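Side-chain contacts in putative restriction endonuclease domain-containing protein (Anabaena variabilis, PDB 3OT2), which is of unknown function but is probably a nuclease of the restriction endonuclease-like PD-(D/E)XK fold: residues D13-L18 with S25-G30; I33-P38 with S77-I82; C71-H76 with L130-Q135. All blocks are in the same frame, centred on the assembly; numbering follows the deposited sequence. Where two conformers were deposited one is given.

Contact 1: residues D13-L18 with S25-G30; sequences DEFLKL and SEYIEG. With BU1 (1,4-butanediol), chain E.
Phe15 presents one face of its ring to Tyr27, and the CB of Tyr27 sits almost over the middle of that face, 3.5 Å from the ring centroid and 10° off the normal, a CH-pi contact. Beyond it the two aromatic side chains run past each other in opposite directions, their planes inclined at 34°, so the rings meet obliquely. Carrying CG anti to the backbone N (chi1 167°) sends the Phe15 ring off the short helix 12-15 and across to strand 25-28, where a broad flat apolar group suits the buried surface. At its far end CZ lies 3.4 Å from the carbonyl O of Ser25, which approaches in the ring plane at the edge; that oxygen also accepts a hydrogen bond from Arg70. Tyrosine suits its place because its phenol can lie among apolar groups while OH reaches the backbone O of Ile10. Butanediol fills the pocket beside Phe15, with its C4 3.5 Å from Phe15 CZ and its O6 3.8 Å from Ser25 CB. It is also held by polar bonds: O5 donates to the backbone O of Leu16 at 3.0 Å, and Pro19 O is a further partner. The solvent side is loose by contrast: Glu14 and Lys17 stand on the exposed face of the helix and turn and do not meet the strand. Phe15 to Leu18 form a type I beta turn, so the whole is a helix-and-turn segment packed through one aromatic onto a beta-hairpin strand, with a small ligand pocket along the seam.

Contact 2: residues I33-P38 with S77-I82; sequences IQKPMP and STVPDI
Lys35 NZ is gripped by three acceptors: the backbone O of Val79 at 2.7 Å, OD1 of Asp81 at 3.0 Å in a salt bridge, and the carboxylate of Glu68, a second salt bridge. The Pro80-Asp81 pair fits the start of the PD-(D/E)XK motif that names the clan, and Glu111, whose carboxylate accepts a bond from the backbone N of Asp81, may be its acidic partner. Lysine suits this buried spot because it is long enough to cross from the end of strand 31-34 and can donate in several directions. Its chain is bent at chi3 (70°), which swings the ammonium group into the gap between Val79 and Asp81. NZ approaches Val79 O nearly end-on, at a C=O...N angle of 157°, tilted out of the carbonyl plane. Asp81 OD1 is met on its anti side, while OD2 takes bonds from His42 NE2 and the backbone N of Ile112; held by both oxygens, the carboxylate has little freedom to turn. Val79, crossed at about a right angle by the lysine chain, supplies an apolar wall as well as its carbonyl: its CB lies 3.9 Å from Lys35 CD.

Contact 3: residues C71-H76 with L130-Q135; sequences CTFGDH and LKHGTQ
A tight beta hairpin, strands 71-73 and 76-78 joined by a type I' turn from Phe73 to His76, rests its bend against the chain that leaves helix 119-131. The turn is closed in both directions by backbone bonds, Phe73 N to His76 O at 2.9 Å and His76 N to Phe73 O at 3.0 Å. His132 faces it with two surfaces. Its CB meets the Phe73 ring obliquely, 3.5 Å from CD2 and 3.8 Å from CE2, while its CD2 lies at the edge of that ring, in its plane; the two ring planes stand at 59°. Its imidazole lies against Gly74, whose CA stands over one face, 3.9 Å from the ring centroid and 28° off the normal, as a CH-pi donor. Glycine fits here for two reasons: the i+1 position of a type I' turn has positive phi, and any CB would run into His132 NE2. Phe73 holds CG between its backbone N and carbonyl carbon (chi1 57°), the crowded position, and this turns the ring toward His132, with its CD2-CE2 side next to the histidine. With an alanine in place of His132 the methyl could still touch Phe73, but Gly74 would probably lose the flat surface over which it lies, opening a gap beside the turn. His128, four residues before His132 and in helix 119-131, completes the cluster: its NE2 is hydrogen-bonded to Phe73 O, its ring stacks with that of His76, and it also meets the rings of Phe73 and His132. Phe73 is buried while Gly74 and His132 are only partly so, and the seam therefore runs from the interior to the surface. It is an aromatic and histidine cluster joining a two-residue type I' hairpin to the end of a helix.

From the N terminus, contact 1 comes first, closing the short loop between helix 12-15 and strand 25-28 before contact 2 opens. Contact 2 then brings the end of strand 31-34 to residues 77-82, enclosing helix 40-57 and strands 63-67 and 71-73. Contact 3 starts within that span, at 71-76, and ends far beyond it at 130-135, so contacts 2 and 3 cross. Backbone bonds bind the pieces together: Glu26 pairs with Ile33 inside the first hairpin, Tyr27 with Ser77 between hairpins, and Cys71 with Thr78 inside the second. The N-terminal helix, two hairpins and helix 119-131 thus form one connected flank of the nuclease-like fold.

Contact 1: residues D13-L18 with S25-G30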
loop_
_atom_site.group_PDB
_atom_site.type_symbol
_atom_site.label_atom_id
_atom_site.label_comp_id
_atom_site.label_asym_id
_atom_site.label_seq_id
_atom_site.Cartn_x
_atom_site.Cartn_y
_atom_site.Cartn_z
ATOM N N ASP A 13 26.337 8.177 6.146
ATOM C CA ASP A 13 27.259 9.041 6.905
ATOM C C ASP A 13 27.554 10.338 6.146
ATOM O O ASP A 13 27.527 11.411 6.750
ATOM C CB ASP A 13 28.573 8.302 7.242
ATOM C CG ASP A 13 28.427 7.170 8.252
ATOM O OD1 ASP A 13 27.514 7.252 9.128
ATOM O OD2 ASP A 13 29.245 6.219 8.200
ATOM N N GLU A 14 27.772 10.237 4.816
ATOM C CA GLU A 14 27.994 11.377 3.925
ATOM C C GLU A 14 26.716 12.224 3.824
ATOM O O GLU A 14 26.789 13.444 3.947
ATOM C CB GLU A 14 28.440 10.907 2.528
ATOM C CG GLU A 14 29.894 10.464 2.450
ATOM C CD GLU A 14 30.271 9.616 1.248
ATOM O OE1 GLU A 14 29.521 9.618 0.244
ATOM O OE2 GLU A 14 31.335 8.958 1.305
ATOM N N PHE A 15 25.547 11.570 3.642
ATOM C CA PHE A 15 24.243 12.246 3.545
ATOM C C PHE A 15 23.956 13.110 4.780
ATOM O O PHE A 15 23.449 14.221 4.638
ATOM C CB PHE A 15 23.089 11.224 3.339
ATOM C CG PHE A 15 21.703 11.812 3.534
ATOM C CD1 PHE A 15 21.073 12.505 2.508
ATOM C CD2 PHE A 15 21.047 11.705 4.762
ATOM C CE1 PHE A 15 19.812 13.084 2.706
ATOM C CE2 PHE A 15 19.790 12.296 4.959
ATOM C CZ PHE A 15 19.182 12.971 3.927
ATOM N N LEU A 16 24.238 12.579 5.983
ATOM C CA LEU A 16 23.960 13.248 7.251
ATOM C C LEU A 16 24.844 14.487 7.482
ATOM O O LEU A 16 24.505 15.312 8.324
ATOM C CB LEU A 16 24.074 12.263 8.419
ATOM C CG LEU A 16 22.991 11.164 8.485
ATOM C CD1 LEU A 16 23.392 10.068 9.434
ATOM C CD2 LEU A 16 21.611 11.722 8.864
ATOM N N LYS A 17 25.930 14.645 6.718
ATOM C CA LYS A 17 26.794 15.825 6.821
ATOM C C LYS A 17 26.234 16.968 5.960
ATOM O O LYS A 17 26.627 18.118 6.150
ATOM C CB LYS A 17 28.243 15.496 6.403
ATOM C CG LYS A 17 28.966 14.520 7.333
ATOM C CD LYS A 17 30.256 14.023 6.699
ATOM C CE LYS A 17 30.800 12.788 7.367
ATOM N NZ LYS A 17 31.919 12.202 6.583
ATOM N N LEU A 18 25.324 16.649 5.012
ATOM C CA LEU A 18 24.722 17.611 4.081
ATOM C C LEU A 18 23.740 18.576 4.788
ATOM O O LEU A 18 23.207 18.233 5.856
ATOM C CB LEU A 18 24.002 16.883 2.927
ATOM C CG LEU A 18 24.826 15.890 2.088
ATOM C CD1 LEU A 18 23.939 15.151 1.109
ATOM C CD2 LEU A 18 25.963 16.579 1.342
ATOM N N SER A 25 14.838 16.397 3.034
ATOM C CA SER A 25 15.337 15.321 2.195
ATOM C C SER A 25 15.458 14.031 2.994
ATOM O O SER A 25 15.913 14.027 4.146
ATOM C CB SER A 25 16.680 15.687 1.578
ATOM O OG SER A 25 16.517 16.775 0.687
ATOM N N GLU A 26 15.052 12.938 2.364
ATOM C CA GLU A 26 15.149 11.612 2.936
ATOM C C GLU A 26 16.215 10.834 2.205
ATOM O O GLU A 26 16.483 11.100 1.026
ATOM C CB GLU A 26 13.804 10.876 2.872
ATOM C CG GLU A 26 12.702 11.554 3.662
ATOM C CD GLU A 26 11.402 10.775 3.751
ATOM O OE1 GLU A 26 10.824 10.464 2.689
ATOM O OE2 GLU A 26 10.925 10.522 4.877
ATOM N N TYR A 27 16.856 9.907 2.915
ATOM C CA TYR A 27 17.865 9.004 2.360
ATOM C C TYR A 27 17.267 7.599 2.445
ATOM O O TYR A 27 17.147 7.031 3.538
ATOM C CB TYR A 27 19.209 9.145 3.090
ATOM C CG TYR A 27 20.290 8.228 2.562
ATOM C CD1 TYR A 27 21.107 8.616 1.502
ATOM C CD2 TYR A 27 20.527 6.989 3.149
ATOM C CE1 TYR A 27 22.121 7.781 1.023
ATOM C CE2 TYR A 27 21.534 6.149 2.682
ATOM C CZ TYR A 27 22.337 6.555 1.626
ATOM O OH TYR A 27 23.309 5.709 1.155
ATOM N N ILE A 28 16.790 7.091 1.289
ATOM C CA ILE A 28 16.078 5.815 1.192
ATOM C C ILE A 28 16.736 4.949 0.153
ATOM O O ILE A 28 16.829 5.355 -1.007
ATOM C CB ILE A 28 14.579 6.035 0.852
ATOM C CG1 ILE A 28 13.910 7.076 1.786
ATOM C CG2 ILE A 28 13.825 4.693 0.875
ATOM C CD1 ILE A 28 12.726 7.765 1.196
ATOM N N GLU A 29 17.178 3.751 0.564
ATOM C CA GLU A 29 17.809 2.752 -0.319
ATOM C C GLU A 29 18.976 3.366 -1.125
ATOM O O GLU A 29 19.135 3.088 -2.317
ATOM C CB GLU A 29 16.755 2.120 -1.254
ATOM C CG GLU A 29 15.636 1.415 -0.497
ATOM C CD GLU A 29 14.513 0.824 -1.322
ATOM O OE1 GLU A 29 14.203 1.387 -2.398
ATOM O OE2 GLU A 29 13.882 -0.150 -0.851
ATOM N N GLY A 30 19.756 4.217 -0.467
ATOM C CA GLY A 30 20.911 4.882 -1.064
ATOM C C GLY A 30 20.617 6.093 -1.929
ATOM O O GLY A 30 21.548 6.686 -2.471
HETATM C C1 BU1 E . 20.754 16.058 8.233
HETATM C C2 BU1 E . 20.748 15.608 6.771
HETATM C C3 BU1 E . 20.001 16.696 5.999
HETATM C C4 BU1 E . 19.957 16.366 4.522
HETATM O O5 BU1 E . 21.625 15.200 8.961
HETATM O O6 BU1 E . 19.151 17.394 3.906
#

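Contact 2: residues I33-P38 with S77-I82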
loop_
_atom_site.group_PDB
_atom_site.type_symbol
_atom_site.label_atom_id
_atom_site.label_comp_id
_atom_site.label_asym_id
_atom_site.label_seq_id
_atom_site.Cartn_x
_atom_site.Cartn_y
_atom_site.Cartn_z
ATOM N N ILE A 33 15.794 11.631 -1.716
ATOM C CA ILE A 33 14.470 12.001 -2.205
ATOM C C ILE A 33 13.923 13.106 -1.320
ATOM O O ILE A 33 13.788 12.937 -0.100
ATOM C CB ILE A 33 13.466 10.807 -2.305
ATOM C CG1 ILE A 33 14.049 9.619 -3.109
ATOM C CG2 ILE A 33 12.115 11.272 -2.912
ATOM C CD1 ILE A 33 13.469 8.272 -2.757
ATOM N N GLN A 34 13.599 14.235 -1.943
ATOM C CA GLN A 34 13.028 15.376 -1.242
ATOM C C GLN A 34 11.546 15.135 -1.012
ATOM O O GLN A 34 10.868 14.622 -1.904
ATOM C CB GLN A 34 13.266 16.640 -2.046
ATOM C CG GLN A 34 13.118 17.907 -1.224
ATOM C CD GLN A 34 13.535 19.156 -1.960
ATOM O OE1 GLN A 34 13.802 19.154 -3.169
ATOM N NE2 GLN A 34 13.605 20.250 -1.228
ATOM N N LYS A 35 11.045 15.493 0.187
ATOM C CA LYS A 35 9.634 15.334 0.558
ATOM C C LYS A 35 8.740 16.265 -0.290
ATOM O O LYS A 35 9.262 17.227 -0.849
ATOM C CB LYS A 35 9.435 15.637 2.063
ATOM C CG LYS A 35 9.792 14.483 2.984
ATOM C CD LYS A 35 9.425 14.793 4.440
ATOM C CE LYS A 35 7.923 14.816 4.671
ATOM N NZ LYS A 35 7.585 14.805 6.112
ATOM N N PRO A 36 7.407 16.019 -0.416
ATOM C CA PRO A 36 6.584 16.931 -1.230
ATOM C C PRO A 36 6.410 18.299 -0.570
ATOM O O PRO A 36 6.610 18.461 0.638
ATOM C CB PRO A 36 5.238 16.191 -1.366
ATOM C CG PRO A 36 5.213 15.210 -0.336
ATOM C CD PRO A 36 6.592 14.905 0.123
HETATM N N MSE A 37 6.061 19.292 -1.384
HETATM C CA MSE A 37 5.821 20.652 -0.917
HETATM C C MSE A 37 4.579 20.663 -0.007
HETATM O O MSE A 37 3.649 19.881 -0.254
HETATM C CB MSE A 37 5.639 21.589 -2.127
HETATM C CG MSE A 37 6.920 21.789 -2.934
HETATM SE SE MSE A 37 8.134 23.006 -2.002
HETATM C CE MSE A 37 7.103 24.631 -2.193
ATOM N N PRO A 38 4.558 21.476 1.082
ATOM C CA PRO A 38 3.347 21.548 1.914
ATOM C C PRO A 38 2.111 21.965 1.098
ATOM O O PRO A 38 2.217 22.745 0.163
ATOM C CB PRO A 38 3.700 22.618 2.959
ATOM C CG PRO A 38 5.198 22.636 2.985
ATOM C CD PRO A 38 5.574 22.441 1.547
ATOM N N SER A 77 17.508 7.468 6.434
ATOM C CA SER A 77 17.277 8.697 7.195
ATOM C C SER A 77 15.997 9.335 6.670
ATOM O O SER A 77 15.982 9.877 5.564
ATOM C CB SER A 77 18.467 9.643 7.102
ATOM O OG SER A 77 18.191 10.752 7.934
ATOM N N THR A 78 14.906 9.202 7.433
ATOM C CA THR A 78 13.587 9.643 6.992
ATOM C C THR A 78 12.986 10.711 7.898
ATOM O O THR A 78 13.449 10.935 9.015
ATOM C CB THR A 78 12.626 8.441 6.884
ATOM O OG1 THR A 78 12.554 7.751 8.135
ATOM C CG2 THR A 78 13.023 7.473 5.760
ATOM N N VAL A 79 11.958 11.385 7.378
ATOM C CA VAL A 79 11.249 12.447 8.077
ATOM C C VAL A 79 9.747 12.146 7.987
ATOM O O VAL A 79 9.053 12.740 7.156
ATOM C CB VAL A 79 11.605 13.868 7.547
ATOM C CG1 VAL A 79 11.000 14.952 8.442
ATOM C CG2 VAL A 79 13.112 14.067 7.429
ATOM N N PRO A 80 9.211 11.246 8.848
ATOM C CA PRO A 80 7.770 10.973 8.807
ATOM C C PRO A 80 6.988 12.260 9.051
ATOM O O PRO A 80 7.477 13.126 9.781
ATOM C CB PRO A 80 7.567 9.974 9.960
ATOM C CG PRO A 80 8.875 9.322 10.124
ATOM C CD PRO A 80 9.870 10.431 9.890
ATOM N N ASP A 81 5.789 12.392 8.451
ATOM C CA ASP A 81 4.967 13.576 8.692
ATOM C C ASP A 81 4.768 13.767 10.220
ATOM O O ASP A 81 4.902 14.888 10.734
ATOM C CB ASP A 81 3.616 13.458 7.959
ATOM C CG ASP A 81 3.690 13.637 6.451
ATOM O OD1 ASP A 81 4.685 14.248 5.962
ATOM O OD2 ASP A 81 2.742 13.207 5.762
ATOM N N ILE A 82 4.472 12.656 10.938
ATOM C CA ILE A 82 4.314 12.633 12.409
ATOM C C ILE A 82 4.999 11.390 12.931
ATOM O O ILE A 82 4.762 10.303 12.424
ATOM C CB ILE A 82 2.844 12.696 12.889
ATOM C CG1 ILE A 82 2.095 13.903 12.282
ATOM C CG2 ILE A 82 2.736 12.682 14.436
ATOM C CD1 ILE A 82 0.622 13.725 12.241
#

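Contact 3: residues C71-H76 with L130-Q135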
loop_
_atom_site.group_PDB
_atom_site.type_symbol
_atom_site.label_atom_id
_atom_site.label_comp_id
_atom_site.label_asym_id
_atom_site.label_seq_id
_atom_site.Cartn_x
_atom_site.Cartn_y
_atom_site.Cartn_z
ATOM N N CYS A 71 14.305 10.736 11.612
ATOM C CA CYS A 71 14.580 9.448 12.235
ATOM C C CYS A 71 15.559 8.698 11.359
ATOM O O CYS A 71 15.249 8.416 10.199
ATOM C CB CYS A 71 13.290 8.665 12.459
ATOM S SG CYS A 71 12.164 9.450 13.645
ATOM N N THR A 72 16.766 8.432 11.890
ATOM C CA THR A 72 17.835 7.760 11.148
ATOM C C THR A 72 18.097 6.389 11.761
ATOM O O THR A 72 18.575 6.304 12.889
ATOM C CB THR A 72 19.095 8.640 11.115
ATOM O OG1 THR A 72 18.742 9.908 10.571
ATOM C CG2 THR A 72 20.241 8.025 10.283
ATOM N N PHE A 73 17.822 5.314 10.996
ATOM C CA PHE A 73 18.004 3.939 11.459
ATOM C C PHE A 73 17.965 2.990 10.263
ATOM O O PHE A 73 17.403 3.331 9.220
ATOM C CB PHE A 73 16.909 3.562 12.494
ATOM C CG PHE A 73 15.502 3.727 11.965
ATOM C CD1 PHE A 73 14.838 4.946 12.075
ATOM C CD2 PHE A 73 14.861 2.684 11.311
ATOM C CE1 PHE A 73 13.554 5.108 11.563
ATOM C CE2 PHE A 73 13.564 2.841 10.813
ATOM C CZ PHE A 73 12.928 4.052 10.934
ATOM N N GLY A 74 18.549 1.810 10.438
ATOM C CA GLY A 74 18.602 0.753 9.430
ATOM C C GLY A 74 19.100 1.184 8.066
ATOM O O GLY A 74 18.551 0.748 7.050
ATOM N N ASP A 75 20.136 2.055 8.045
ATOM C CA ASP A 75 20.810 2.619 6.861
ATOM C C ASP A 75 19.916 3.627 6.082
ATOM O O ASP A 75 20.238 3.999 4.942
ATOM C CB ASP A 75 21.354 1.521 5.920
ATOM C CG ASP A 75 22.399 1.997 4.924
ATOM O OD1 ASP A 75 23.332 2.726 5.340
ATOM O OD2 ASP A 75 22.268 1.663 3.717
ATOM N N HIS A 76 18.826 4.106 6.713
ATOM C CA HIS A 76 17.927 5.100 6.116
ATOM C C HIS A 76 17.828 6.310 7.013
ATOM O O HIS A 76 17.987 6.181 8.228
ATOM C CB HIS A 76 16.499 4.527 5.894
ATOM C CG HIS A 76 16.367 3.445 4.851
ATOM N ND1 HIS A 76 15.120 3.066 4.369
ATOM C CD2 HIS A 76 17.313 2.670 4.258
ATOM C CE1 HIS A 76 15.350 2.082 3.510
ATOM N NE2 HIS A 76 16.652 1.803 3.419
ATOM N N LEU A 130 8.552 -0.620 10.626
ATOM C CA LEU A 130 8.101 -1.863 11.258
ATOM C C LEU A 130 9.238 -2.872 11.387
ATOM O O LEU A 130 9.291 -3.603 12.376
ATOM C CB LEU A 130 6.935 -2.498 10.486
ATOM C CG LEU A 130 5.627 -1.704 10.412
ATOM C CD1 LEU A 130 4.673 -2.357 9.431
ATOM C CD2 LEU A 130 4.963 -1.567 11.782
ATOM N N LYS A 131 10.165 -2.879 10.411
ATOM C CA LYS A 131 11.333 -3.770 10.400
ATOM C C LYS A 131 12.310 -3.399 11.541
ATOM O O LYS A 131 13.113 -4.231 11.968
ATOM C CB LYS A 131 12.028 -3.682 9.018
ATOM C CG LYS A 131 13.246 -4.593 8.834
ATOM C CD LYS A 131 13.920 -4.386 7.486
ATOM C CE LYS A 131 15.073 -5.351 7.326
ATOM N NZ LYS A 131 15.674 -5.265 5.972
ATOM N N HIS A 132 12.245 -2.137 12.031
ATOM C CA HIS A 132 13.182 -1.677 13.054
ATOM C C HIS A 132 12.517 -1.325 14.388
ATOM O O HIS A 132 13.089 -0.575 15.173
ATOM C CB HIS A 132 14.022 -0.522 12.490
ATOM C CG HIS A 132 14.927 -1.014 11.401
ATOM N ND1 HIS A 132 16.137 -1.641 11.693
ATOM C CD2 HIS A 132 14.726 -1.067 10.063
ATOM C CE1 HIS A 132 16.648 -2.005 10.527
ATOM N NE2 HIS A 132 15.838 -1.687 9.516
ATOM N N GLY A 133 11.357 -1.925 14.653
ATOM C CA GLY A 133 10.681 -1.803 15.941
ATOM C C GLY A 133 9.430 -0.965 16.073
ATOM O O GLY A 133 8.861 -0.908 17.161
ATOM N N THR A 134 8.994 -0.274 15.007
ATOM C CA THR A 134 7.784 0.552 15.104
ATOM C C THR A 134 6.589 -0.355 15.429
ATOM O O THR A 134 6.466 -1.447 14.876
ATOM C CB THR A 134 7.606 1.368 13.831
ATOM O OG1 THR A 134 8.725 2.255 13.722
ATOM C CG2 THR A 134 6.309 2.181 13.807
ATOM N N GLN A 135 5.734 0.088 16.366
ATOM C CA GLN A 135 4.562 -0.683 16.769
ATOM C C GLN A 135 3.465 -0.552 15.745
ATOM O O GLN A 135 2.737 -1.508 15.520
ATOM C CB GLN A 135 4.016 -0.225 18.141
ATOM C CG GLN A 135 5.050 -0.147 19.270
ATOM C CD GLN A 135 4.426 0.319 20.571
ATOM O OE1 GLN A 135 3.238 0.072 20.863
ATOM N NE2 GLN A 135 5.236 0.966 21.421
#